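Local structure of SNF1-like protein kinase ssp2 (Schizosaccharomyces pombe, 2QRD) at residues T57-W62 with Y77-L82. The protein is an SNF1-like protein kinase, probably the catalytic subunit of the fission-yeast AMP-activated protein kinase, which phosphorylates serine and threonine residues according to energy status. Residues are numbered along the deposited sequence; the frame is centred on the assembly and turned at random.
Sequences TIKSRW and YIELQL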
# COMPACT_ATOMS: atom_id res chain seq x y z
N THR A 57 14.84 -27.36 -14.44
CA THR A 57 13.91 -27.30 -13.30
C THR A 57 14.73 -27.58 -12.02
O THR A 57 15.28 -28.69 -11.84
CB THR A 57 12.81 -28.37 -13.46
OG1 THR A 57 12.19 -28.23 -14.74
CG2 THR A 57 11.74 -28.25 -12.37
N ILE A 58 14.84 -26.55 -11.18
CA ILE A 58 15.57 -26.64 -9.91
C ILE A 58 14.55 -26.47 -8.76
O ILE A 58 13.79 -25.49 -8.75
CB ILE A 58 16.66 -25.52 -9.78
CG1 ILE A 58 17.66 -25.59 -10.95
CG2 ILE A 58 17.35 -25.54 -8.40
CD1 ILE A 58 18.46 -24.27 -11.21
N LYS A 59 14.56 -27.41 -7.81
CA LYS A 59 13.82 -27.20 -6.56
C LYS A 59 14.77 -26.74 -5.46
O LYS A 59 15.81 -27.34 -5.23
CB LYS A 59 12.99 -28.43 -6.16
CG LYS A 59 11.88 -28.76 -7.17
CD LYS A 59 10.71 -29.42 -6.53
CE LYS A 59 9.81 -30.07 -7.61
NZ LYS A 59 8.36 -30.20 -7.20
N SER A 60 14.42 -25.66 -4.79
CA SER A 60 15.33 -25.12 -3.79
C SER A 60 14.64 -25.03 -2.43
O SER A 60 13.42 -24.83 -2.34
CB SER A 60 15.88 -23.75 -4.22
OG SER A 60 14.83 -22.80 -4.30
N ARG A 61 15.42 -25.24 -1.39
CA ARG A 61 14.95 -25.05 -0.03
C ARG A 61 15.78 -23.95 0.64
O ARG A 61 17.02 -23.93 0.53
CB ARG A 61 15.03 -26.35 0.76
CG ARG A 61 14.22 -26.34 2.01
CD ARG A 61 14.37 -27.63 2.75
NE ARG A 61 15.78 -27.92 2.98
CZ ARG A 61 16.25 -29.12 3.29
NH1 ARG A 61 15.40 -30.13 3.40
NH2 ARG A 61 17.56 -29.30 3.47
N TRP A 62 15.09 -23.05 1.33
CA TRP A 62 15.69 -21.87 1.96
C TRP A 62 15.28 -21.84 3.43
O TRP A 62 14.07 -21.95 3.76
CB TRP A 62 15.16 -20.59 1.32
CG TRP A 62 15.38 -20.39 -0.17
CD1 TRP A 62 14.85 -21.14 -1.21
CD2 TRP A 62 16.13 -19.35 -0.78
NE1 TRP A 62 15.27 -20.62 -2.43
CE2 TRP A 62 16.04 -19.52 -2.19
CE3 TRP A 62 16.88 -18.28 -0.27
CZ2 TRP A 62 16.68 -18.67 -3.09
CZ3 TRP A 62 17.52 -17.42 -1.17
CH2 TRP A 62 17.42 -17.63 -2.57
N TYR A 77 10.05 -23.25 0.16
CA TYR A 77 10.34 -24.02 -1.05
C TYR A 77 10.05 -23.22 -2.34
O TYR A 77 8.94 -22.74 -2.58
CB TYR A 77 9.56 -25.32 -1.00
CG TYR A 77 9.87 -26.12 0.24
CD1 TYR A 77 10.82 -27.13 0.20
CD2 TYR A 77 9.20 -25.88 1.47
CE1 TYR A 77 11.12 -27.88 1.34
CE2 TYR A 77 9.50 -26.63 2.62
CZ TYR A 77 10.48 -27.63 2.54
OH TYR A 77 10.81 -28.42 3.61
N ILE A 78 11.09 -23.07 -3.14
CA ILE A 78 11.05 -22.23 -4.33
C ILE A 78 11.53 -23.10 -5.52
O ILE A 78 12.61 -23.70 -5.49
CB ILE A 78 11.93 -20.93 -4.13
CG1 ILE A 78 11.39 -20.08 -2.97
CG2 ILE A 78 12.04 -20.09 -5.42
CD1 ILE A 78 12.28 -18.90 -2.53
N GLU A 79 10.71 -23.20 -6.55
CA GLU A 79 11.11 -23.91 -7.76
C GLU A 79 11.46 -22.94 -8.88
O GLU A 79 10.71 -22.00 -9.17
CB GLU A 79 10.00 -24.85 -8.19
CG GLU A 79 10.29 -25.61 -9.45
CD GLU A 79 9.07 -26.37 -9.95
OE1 GLU A 79 8.21 -26.77 -9.11
OE2 GLU A 79 8.96 -26.57 -11.19
N LEU A 80 12.60 -23.16 -9.52
CA LEU A 80 13.07 -22.30 -10.60
C LEU A 80 12.90 -23.03 -11.90
O LEU A 80 13.09 -24.22 -11.96
CB LEU A 80 14.53 -21.92 -10.44
CG LEU A 80 15.11 -21.30 -9.16
CD1 LEU A 80 14.50 -19.96 -8.86
CD2 LEU A 80 15.05 -22.22 -7.96
N GLN A 81 12.54 -22.30 -12.95
CA GLN A 81 12.37 -22.90 -14.26
C GLN A 81 12.91 -21.98 -15.35
O GLN A 81 12.43 -20.87 -15.51
CB GLN A 81 10.89 -23.20 -14.52
CG GLN A 81 10.58 -23.84 -15.87
CD GLN A 81 11.19 -25.21 -16.03
OE1 GLN A 81 10.77 -26.16 -15.39
NE2 GLN A 81 12.17 -25.31 -16.91
N LEU A 82 13.92 -22.45 -16.07
CA LEU A 82 14.42 -21.72 -17.22
C LEU A 82 13.58 -22.05 -18.47
O LEU A 82 13.25 -23.22 -18.74
CB LEU A 82 15.93 -21.96 -17.45
CG LEU A 82 16.72 -20.91 -18.28
CD1 LEU A 82 16.94 -19.60 -17.50
CD2 LEU A 82 18.05 -21.41 -18.81
O HOH W 1 13.22 -28.06 -17.41
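Ile58 and Ser60 pair with Leu80 and Ile78 in an antiparallel arrangement, the N-to-C directions of the strands 160° apart, and four backbone hydrogen bonds join them, including Leu80 N to Ile58 O (2.7 Å). Ser60 OG sits between its own backbone N and carbonyl carbon (chi1 64°), from where it donates to Ile78 O at 2.7 Å. Ser60 N reaches the same oxygen from the opposite face of its carbonyl plane, so two donors grip one acceptor. The hydroxyl in turn accepts from Trp62 NE1 at 2.9 Å, a buried relay that suits a small side chain able to donate and accept. Over one face of the Trp62 indole lies Ile78 CD1, 3.7 Å from the centroid of the five-membered ring, a CH-pi contact suited to a slender aliphatic end. Beside them, Leu80 CD2 meets Ile58 CG2.

Thr57, Lys59, Arg61, Tyr77, Glu79 and Gln81 occupy the other face, where polar ends suit partial exposure. A bend at chi2 (64°) turns Gln81 CD toward Thr57, whose OG1 donates to Gln81 OE1 at 2.6 Å, and a water bridges that hydroxyl to Gln81 NE2. Lys59 NZ makes a long salt bridge (3.9 Å) to Glu79 OE1, which also pairs with Lys95. The long aliphatic stem of Arg61 suits it to lie beside Tyr77, Arg61 CG 3.5 Å from Tyr77 CE1, and Tyr7 of the SPCC1919.03c chain packs on both.

Both are interior strands of the antiparallel adenylate-sensor (KA1-like) sheet: strand 89-101 flanks 77-82, strand 40-41 flanks 57-62, and helices 23-37 and 123-136 cover the face bearing Ile58, Ser60, Ile78 and Leu80.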